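Local structure of methyltransferase domain-containing protein (Pyrococcus horikoshii, 1VE3) at residues 168-180 against 186-198. The protein binds S-adenosylmethionine and is probably a methyltransferase, though its substrate is unknown. Residues are numbered along the deposited sequence; the frame is centred on the assembly and turned at random.
Sequences IPDQEERTVVIEF and SFRVRFNVWGKTG
R174 O accepts a nearly straight hydrogen bond from V193 N (2.8 Å, 171°). A turn about CG-CD (chi3 61°) carries the R174 guanidinium to W194: R174 NH2 lies 3.7 Å from W194 CE3, planes steeply inclined, while R174 CZ, 5.2 Å from the centroid of the W194 six-membered ring, adds a long, at most weak cation-pi attraction. W194 NE1 hydrogen-bonds F116 O. T175 OG1 lies at the R190 guanidinium edge; a water links it to R190 NE. V176 exchanges two backbone hydrogen bonds with F191; its CG1 meets V193 CG2 (3.6 Å). Strands 175-179 and 188-192 form an antiparallel hairpin, completed as a three-stranded sheet by 166-170 and separate from the seven-stranded methyltransferase sheet. V177 CG2 sits over one R190 guanidinium face. On the hairpin's other face, I178 CD1 reaches F191 CE2 (3.8 Å), whose ring meets Y6 edge-to-face. E179 CB lies against R188 CG, and E179 OE1 accepts a weak hydrogen bond from S186 OG. F180 N hydrogen-bonds F187 O; F180 CB touches F187 CE1 (3.5 Å), and the rings, nearly parallel (11°), barely overlap. An alanine at F187 is likely to open a gap beside F180 CB and one side of its ring, which F10 still meets.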
ATOM      1  N   ILE A 168      -0.070 -22.368  16.499  1.00 52.89           N
ATOM      2  CA  ILE A 168       0.181 -23.776  16.758  1.00 52.31           C
ATOM      3  C   ILE A 168       0.999 -24.410  15.650  1.00 52.55           C
ATOM      4  O   ILE A 168       0.478 -24.787  14.596  1.00 52.34           O
ATOM      5  CB  ILE A 168      -1.136 -24.542  16.905  1.00 51.57           C
ATOM      6  CG1 ILE A 168      -1.985 -23.878  17.984  1.00 50.90           C
ATOM      7  CG2 ILE A 168      -0.861 -25.994  17.258  1.00 52.05           C
ATOM      8  CD1 ILE A 168      -3.370 -24.461  18.108  1.00 51.23           C
ATOM      9  N   PRO A 169       2.303 -24.537  15.881  1.00 53.48           N
ATOM     10  CA  PRO A 169       3.159 -25.134  14.865  1.00 54.90           C
ATOM     11  C   PRO A 169       3.108 -26.664  14.858  1.00 56.27           C
ATOM     12  O   PRO A 169       2.337 -27.289  15.574  1.00 55.04           O
ATOM     13  CB  PRO A 169       4.544 -24.676  15.279  1.00 54.43           C
ATOM     14  CG  PRO A 169       4.455 -24.740  16.766  1.00 54.56           C
ATOM     15  CD  PRO A 169       3.095 -24.126  17.056  1.00 54.04           C
ATOM     16  N   ASP A 170       3.962 -27.213  13.977  1.00 59.03           N
ATOM     17  CA  ASP A 170       4.019 -28.661  13.908  1.00 61.15           C
ATOM     18  C   ASP A 170       5.067 -28.977  12.860  1.00 61.84           C
ATOM     19  O   ASP A 170       4.765 -29.344  11.732  1.00 60.65           O
ATOM     20  CB  ASP A 170       2.659 -29.200  13.462  1.00 62.38           C
ATOM     21  CG  ASP A 170       2.821 -30.628  12.959  1.00 65.31           C
ATOM     22  OD1 ASP A 170       3.935 -31.144  13.053  1.00 67.26           O
ATOM     23  OD2 ASP A 170       1.843 -31.205  12.492  1.00 65.85           O
ATOM     24  N   GLN A 171       6.340 -28.850  13.213  1.00 62.97           N
ATOM     25  CA  GLN A 171       7.419 -29.088  12.303  1.00 62.90           C
ATOM     26  C   GLN A 171       7.581 -30.535  11.936  1.00 63.02           C
ATOM     27  O   GLN A 171       8.349 -30.859  11.049  1.00 62.58           O
ATOM     28  CB  GLN A 171       8.709 -28.542  12.884  1.00 63.24           C
ATOM     29  CG  GLN A 171       9.299 -27.412  12.085  1.00 62.60           C
ATOM     30  CD  GLN A 171       8.235 -26.503  11.499  1.00 62.20           C
ATOM     31  OE1 GLN A 171       7.614 -26.826  10.486  1.00 59.00           O
ATOM     32  NE2 GLN A 171       8.033 -25.346  12.126  1.00 62.12           N
ATOM     33  N   GLU A 172       6.861 -31.416  12.616  1.00 63.42           N
ATOM     34  CA  GLU A 172       6.897 -32.840  12.365  1.00 64.73           C
ATOM     35  C   GLU A 172       6.005 -33.031  11.140  1.00 64.71           C
ATOM     36  O   GLU A 172       5.692 -34.151  10.737  1.00 65.56           O
ATOM     37  CB  GLU A 172       6.299 -33.608  13.557  1.00 65.52           C
ATOM     38  CG  GLU A 172       6.861 -33.165  14.919  1.00 67.62           C
ATOM     39  CD  GLU A 172       6.457 -31.749  15.320  1.00 68.25           C
ATOM     40  OE1 GLU A 172       5.249 -31.508  15.535  1.00 69.18           O
ATOM     41  OE2 GLU A 172       7.351 -30.879  15.424  1.00 66.76           O
ATOM     42  N   GLU A 173       5.611 -31.901  10.552  1.00 63.60           N
ATOM     43  CA  GLU A 173       4.734 -31.868   9.388  1.00 60.92           C
ATOM     44  C   GLU A 173       5.058 -30.654   8.516  1.00 58.29           C
ATOM     45  O   GLU A 173       4.639 -30.577   7.357  1.00 58.75           O
ATOM     46  CB  GLU A 173       3.278 -31.790   9.863  1.00 63.49           C
ATOM     47  CG  GLU A 173       2.232 -32.112   8.811  1.00 66.21           C
ATOM     48  CD  GLU A 173       0.832 -32.203   9.398  1.00 67.44           C
ATOM     49  OE1 GLU A 173       0.267 -31.155   9.784  1.00 67.42           O
ATOM     50  OE2 GLU A 173       0.301 -33.331   9.483  1.00 68.80           O
ATOM     51  N   ARG A 174       5.800 -29.706   9.083  1.00 53.00           N
ATOM     52  CA  ARG A 174       6.179 -28.497   8.366  1.00 46.69           C
ATOM     53  C   ARG A 174       4.957 -27.616   8.085  1.00 42.43           C
ATOM     54  O   ARG A 174       4.818 -27.058   6.996  1.00 39.53           O
ATOM     55  CB  ARG A 174       6.859 -28.865   7.044  1.00 47.84           C
ATOM     56  CG  ARG A 174       8.036 -29.813   7.182  1.00 48.47           C
ATOM     57  CD  ARG A 174       8.553 -30.209   5.810  1.00 48.38           C
ATOM     58  NE  ARG A 174       9.014 -29.046   5.057  1.00 49.98           N
ATOM     59  CZ  ARG A 174      10.249 -28.553   5.113  1.00 50.54           C
ATOM     60  NH1 ARG A 174      11.167 -29.123   5.883  1.00 50.86           N
ATOM     61  NH2 ARG A 174      10.562 -27.478   4.404  1.00 51.81           N
ATOM     62  N   THR A 175       4.064 -27.506   9.062  1.00 38.42           N
ATOM     63  CA  THR A 175       2.868 -26.682   8.911  1.00 37.90           C
ATOM     64  C   THR A 175       2.605 -25.938  10.206  1.00 38.10           C
ATOM     65  O   THR A 175       3.213 -26.232  11.235  1.00 37.64           O
ATOM     66  CB  THR A 175       1.607 -27.521   8.595  1.00 37.18           C
ATOM     67  OG1 THR A 175       1.272 -28.322   9.734  1.00 37.47           O
ATOM     68  CG2 THR A 175       1.839 -28.427   7.383  1.00 34.73           C
ATOM     69  N   VAL A 176       1.690 -24.979  10.158  1.00 38.21           N
ATOM     70  CA  VAL A 176       1.359 -24.206  11.345  1.00 38.06           C
ATOM     71  C   VAL A 176      -0.055 -23.649  11.253  1.00 38.74           C
ATOM     72  O   VAL A 176      -0.521 -23.268  10.174  1.00 37.66           O
ATOM     73  CB  VAL A 176       2.346 -23.028  11.541  1.00 36.33           C
ATOM     74  CG1 VAL A 176       2.202 -22.036  10.405  1.00 37.48           C
ATOM     75  CG2 VAL A 176       2.089 -22.346  12.871  1.00 36.28           C
ATOM     76  N   VAL A 177      -0.729 -23.617  12.397  1.00 38.61           N
ATOM     77  CA  VAL A 177      -2.080 -23.096  12.490  1.00 40.29           C
ATOM     78  C   VAL A 177      -2.025 -21.753  13.200  1.00 41.64           C
ATOM     79  O   VAL A 177      -1.505 -21.655  14.310  1.00 41.97           O
ATOM     80  CB  VAL A 177      -2.994 -24.032  13.309  1.00 41.48           C
ATOM     81  CG1 VAL A 177      -4.396 -23.453  13.380  1.00 40.31           C
ATOM     82  CG2 VAL A 177      -3.021 -25.412  12.684  1.00 40.67           C
ATOM     83  N   ILE A 178      -2.538 -20.718  12.544  1.00 43.41           N
ATOM     84  CA  ILE A 178      -2.573 -19.386  13.134  1.00 45.22           C
ATOM     85  C   ILE A 178      -4.032 -18.981  13.295  1.00 46.44           C
ATOM     86  O   ILE A 178      -4.804 -19.012  12.339  1.00 44.96           O
ATOM     87  CB  ILE A 178      -1.867 -18.337  12.244  1.00 47.25           C
ATOM     88  CG1 ILE A 178      -0.368 -18.628  12.182  1.00 46.44           C
ATOM     89  CG2 ILE A 178      -2.106 -16.933  12.803  1.00 45.65           C
ATOM     90  CD1 ILE A 178       0.399 -17.659  11.310  1.00 50.65           C
ATOM     91  N   GLU A 179      -4.409 -18.624  14.517  1.00 49.00           N
ATOM     92  CA  GLU A 179      -5.776 -18.210  14.803  1.00 51.64           C
ATOM     93  C   GLU A 179      -5.839 -16.691  14.887  1.00 51.96           C
ATOM     94  O   GLU A 179      -4.982 -16.063  15.510  1.00 51.66           O
ATOM     95  CB  GLU A 179      -6.243 -18.821  16.124  1.00 53.34           C
ATOM     96  CG  GLU A 179      -7.642 -18.407  16.541  1.00 56.16           C
ATOM     97  CD  GLU A 179      -8.000 -18.896  17.932  1.00 57.02           C
ATOM     98  OE1 GLU A 179      -9.112 -18.581  18.398  1.00 58.11           O
ATOM     99  OE2 GLU A 179      -7.171 -19.592  18.558  1.00 58.25           O
ATOM    100  N   PHE A 180      -6.849 -16.106  14.254  1.00 53.37           N
ATOM    101  CA  PHE A 180      -7.017 -14.655  14.267  1.00 54.73           C
ATOM    102  C   PHE A 180      -8.160 -14.227  15.180  1.00 54.41           C
ATOM    103  O   PHE A 180      -9.211 -14.865  15.208  1.00 55.71           O
ATOM    104  CB  PHE A 180      -7.272 -14.133  12.847  1.00 54.67           C
ATOM    105  CG  PHE A 180      -6.100 -14.301  11.921  1.00 55.00           C
ATOM    106  CD1 PHE A 180      -5.812 -15.538  11.355  1.00 54.04           C
ATOM    107  CD2 PHE A 180      -5.269 -13.226  11.634  1.00 55.14           C
ATOM    108  CE1 PHE A 180      -4.715 -15.702  10.519  1.00 53.90           C
ATOM    109  CE2 PHE A 180      -4.166 -13.380  10.798  1.00 55.55           C
ATOM    110  CZ  PHE A 180      -3.891 -14.622  10.240  1.00 54.12           C
ATOM    111  N   SER A 186     -14.112 -16.245  15.470  1.00 58.86           N
ATOM    112  CA  SER A 186     -12.811 -16.098  14.820  1.00 57.94           C
ATOM    113  C   SER A 186     -12.634 -17.160  13.741  1.00 56.18           C
ATOM    114  O   SER A 186     -13.609 -17.757  13.286  1.00 55.57           O
ATOM    115  CB  SER A 186     -11.694 -16.235  15.854  1.00 59.47           C
ATOM    116  OG  SER A 186     -11.725 -17.529  16.439  1.00 62.65           O
ATOM    117  N   PHE A 187     -11.388 -17.384  13.328  1.00 53.59           N
ATOM    118  CA  PHE A 187     -11.095 -18.383  12.306  1.00 51.78           C
ATOM    119  C   PHE A 187      -9.638 -18.813  12.332  1.00 50.72           C
ATOM    120  O   PHE A 187      -8.772 -18.080  12.808  1.00 50.55           O
ATOM    121  CB  PHE A 187     -11.444 -17.856  10.911  1.00 49.93           C
ATOM    122  CG  PHE A 187     -10.574 -16.719  10.445  1.00 49.27           C
ATOM    123  CD1 PHE A 187     -10.689 -15.454  11.015  1.00 47.98           C
ATOM    124  CD2 PHE A 187      -9.659 -16.907   9.410  1.00 47.62           C
ATOM    125  CE1 PHE A 187      -9.911 -14.392  10.561  1.00 47.63           C
ATOM    126  CE2 PHE A 187      -8.877 -15.853   8.948  1.00 47.98           C
ATOM    127  CZ  PHE A 187      -9.003 -14.590   9.524  1.00 47.58           C
ATOM    128  N   ARG A 188      -9.379 -20.010  11.816  1.00 50.08           N
ATOM    129  CA  ARG A 188      -8.031 -20.563  11.781  1.00 48.41           C
ATOM    130  C   ARG A 188      -7.570 -20.872  10.365  1.00 45.92           C
ATOM    131  O   ARG A 188      -8.372 -21.195   9.492  1.00 45.06           O
ATOM    132  CB  ARG A 188      -7.964 -21.844  12.617  1.00 49.18           C
ATOM    133  CG  ARG A 188      -8.178 -21.628  14.099  1.00 53.27           C
ATOM    134  CD  ARG A 188      -8.283 -22.945  14.860  1.00 57.97           C
ATOM    135  NE  ARG A 188      -9.388 -23.776  14.382  1.00 62.48           N
ATOM    136  CZ  ARG A 188      -9.295 -24.676  13.403  1.00 64.67           C
ATOM    137  NH1 ARG A 188      -8.138 -24.883  12.786  1.00 65.63           N
ATOM    138  NH2 ARG A 188     -10.367 -25.364  13.033  1.00 64.88           N
ATOM    139  N   VAL A 189      -6.263 -20.774  10.151  1.00 43.42           N
ATOM    140  CA  VAL A 189      -5.678 -21.061   8.851  1.00 41.57           C
ATOM    141  C   VAL A 189      -4.421 -21.894   9.058  1.00 39.70           C
ATOM    142  O   VAL A 189      -3.651 -21.635   9.981  1.00 39.43           O
ATOM    143  CB  VAL A 189      -5.273 -19.766   8.104  1.00 40.83           C
ATOM    144  CG1 VAL A 189      -4.836 -20.097   6.685  1.00 41.33           C
ATOM    145  CG2 VAL A 189      -6.431 -18.782   8.092  1.00 41.17           C
ATOM    146  N   ARG A 190      -4.229 -22.903   8.215  1.00 38.52           N
ATOM    147  CA  ARG A 190      -3.033 -23.735   8.290  1.00 37.36           C
ATOM    148  C   ARG A 190      -2.146 -23.384   7.096  1.00 34.84           C
ATOM    149  O   ARG A 190      -2.589 -23.413   5.954  1.00 35.68           O
ATOM    150  CB  ARG A 190      -3.395 -25.227   8.267  1.00 38.65           C
ATOM    151  CG  ARG A 190      -2.178 -26.138   8.116  1.00 40.55           C
ATOM    152  CD  ARG A 190      -2.498 -27.612   8.350  1.00 43.15           C
ATOM    153  NE  ARG A 190      -2.593 -27.926   9.770  1.00 43.56           N
ATOM    154  CZ  ARG A 190      -3.730 -28.054  10.443  1.00 46.37           C
ATOM    155  NH1 ARG A 190      -3.695 -28.336  11.740  1.00 45.62           N
ATOM    156  NH2 ARG A 190      -4.900 -27.920   9.819  1.00 47.40           N
ATOM    157  N   PHE A 191      -0.896 -23.032   7.372  1.00 33.19           N
ATOM    158  CA  PHE A 191       0.056 -22.665   6.328  1.00 33.27           C
ATOM    159  C   PHE A 191       1.168 -23.696   6.239  1.00 31.59           C
ATOM    160  O   PHE A 191       1.554 -24.271   7.255  1.00 29.22           O
ATOM    161  CB  PHE A 191       0.740 -21.330   6.655  1.00 34.41           C
ATOM    162  CG  PHE A 191      -0.179 -20.148   6.705  1.00 36.96           C
ATOM    163  CD1 PHE A 191      -0.663 -19.574   5.537  1.00 37.72           C
ATOM    164  CD2 PHE A 191      -0.530 -19.583   7.926  1.00 38.44           C
ATOM    165  CE1 PHE A 191      -1.485 -18.446   5.585  1.00 39.21           C
ATOM    166  CE2 PHE A 191      -1.352 -18.456   7.986  1.00 39.28           C
ATOM    167  CZ  PHE A 191      -1.830 -17.886   6.814  1.00 37.35           C
ATOM    168  N   ASN A 192       1.687 -23.923   5.033  1.00 30.53           N
ATOM    169  CA  ASN A 192       2.827 -24.823   4.871  1.00 30.88           C
ATOM    170  C   ASN A 192       3.986 -23.928   5.294  1.00 30.91           C
ATOM    171  O   ASN A 192       4.076 -22.786   4.842  1.00 31.42           O
ATOM    172  CB  ASN A 192       3.010 -25.243   3.410  1.00 29.33           C
ATOM    173  CG  ASN A 192       2.087 -26.369   3.007  1.00 28.57           C
ATOM    174  OD1 ASN A 192       2.229 -27.494   3.480  1.00 27.50           O
ATOM    175  ND2 ASN A 192       1.139 -26.077   2.125  1.00 24.59           N
ATOM    176  N   VAL A 193       4.860 -24.427   6.163  1.00 30.64           N
ATOM    177  CA  VAL A 193       5.981 -23.622   6.634  1.00 29.42           C
ATOM    178  C   VAL A 193       7.266 -23.905   5.858  1.00 29.56           C
ATOM    179  O   VAL A 193       7.723 -25.046   5.787  1.00 28.55           O
ATOM    180  CB  VAL A 193       6.261 -23.870   8.134  1.00 30.98           C
ATOM    181  CG1 VAL A 193       7.258 -22.838   8.648  1.00 32.07           C
ATOM    182  CG2 VAL A 193       4.960 -23.820   8.933  1.00 30.27           C
ATOM    183  N   TRP A 194       7.845 -22.857   5.282  1.00 27.53           N
ATOM    184  CA  TRP A 194       9.085 -22.989   4.523  1.00 29.07           C
ATOM    185  C   TRP A 194      10.223 -22.137   5.082  1.00 30.53           C
ATOM    186  O   TRP A 194      10.004 -21.036   5.591  1.00 30.31           O
ATOM    187  CB  TRP A 194       8.871 -22.595   3.060  1.00 24.80           C
ATOM    188  CG  TRP A 194       8.072 -23.578   2.281  1.00 26.95           C
ATOM    189  CD1 TRP A 194       6.725 -23.545   2.041  1.00 24.76           C
ATOM    190  CD2 TRP A 194       8.570 -24.753   1.632  1.00 23.77           C
ATOM    191  NE1 TRP A 194       6.356 -24.629   1.275  1.00 27.88           N
ATOM    192  CE2 TRP A 194       7.471 -25.386   1.011  1.00 24.49           C
ATOM    193  CE3 TRP A 194       9.844 -25.333   1.517  1.00 25.38           C
ATOM    194  CZ2 TRP A 194       7.603 -26.576   0.279  1.00 24.94           C
ATOM    195  CZ3 TRP A 194       9.980 -26.519   0.791  1.00 25.52           C
ATOM    196  CH2 TRP A 194       8.861 -27.125   0.179  1.00 25.80           C
ATOM    197  N   GLY A 195      11.435 -22.669   4.986  1.00 31.35           N
ATOM    198  CA  GLY A 195      12.609 -21.948   5.431  1.00 33.54           C
ATOM    199  C   GLY A 195      13.437 -21.739   4.175  1.00 35.32           C
ATOM    200  O   GLY A 195      13.334 -22.531   3.233  1.00 35.87           O
ATOM    201  N   LYS A 196      14.235 -20.676   4.137  1.00 34.70           N
ATOM    202  CA  LYS A 196      15.066 -20.399   2.972  1.00 35.50           C
ATOM    203  C   LYS A 196      15.870 -21.632   2.526  1.00 33.97           C
ATOM    204  O   LYS A 196      16.040 -21.862   1.329  1.00 33.04           O
ATOM    205  CB  LYS A 196      16.017 -19.238   3.276  1.00 37.67           C
ATOM    206  CG  LYS A 196      16.794 -18.735   2.072  1.00 41.42           C
ATOM    207  CD  LYS A 196      17.702 -17.564   2.457  1.00 43.79           C
ATOM    208  CE  LYS A 196      18.448 -16.995   1.250  1.00 45.18           C
ATOM    209  NZ  LYS A 196      19.385 -17.986   0.631  1.00 45.86           N
ATOM    210  N   THR A 197      16.351 -22.425   3.480  1.00 31.64           N
ATOM    211  CA  THR A 197      17.139 -23.617   3.152  1.00 32.70           C
ATOM    212  C   THR A 197      16.321 -24.706   2.457  1.00 31.86           C
ATOM    213  O   THR A 197      16.841 -25.430   1.610  1.00 33.30           O
ATOM    214  CB  THR A 197      17.792 -24.249   4.412  1.00 34.04           C
ATOM    215  OG1 THR A 197      18.728 -23.330   4.986  1.00 35.52           O
ATOM    216  CG2 THR A 197      18.527 -25.532   4.041  1.00 35.82           C
ATOM    217  N   GLY A 198      15.044 -24.823   2.814  1.00 29.67           N
ATOM    218  CA  GLY A 198      14.207 -25.832   2.193  1.00 28.27           C
ATOM    219  C   GLY A 198      13.809 -25.442   0.780  1.00 27.60           C
ATOM    220  O   GLY A 198      13.805 -26.269  -0.135  1.00 25.09           O
TER
HETATM  221  O   HOH W   1      12.201 -25.716   4.802  1.00 26.38           O
HETATM  222  O   HOH W   2       4.433 -28.418   4.642  1.00 28.21           O
HETATM  223  O   HOH W   3       6.694 -27.311   3.929  1.00 49.26           O
HETATM  224  O   HOH W   4      -0.957 -27.976  11.651  1.00 40.55           O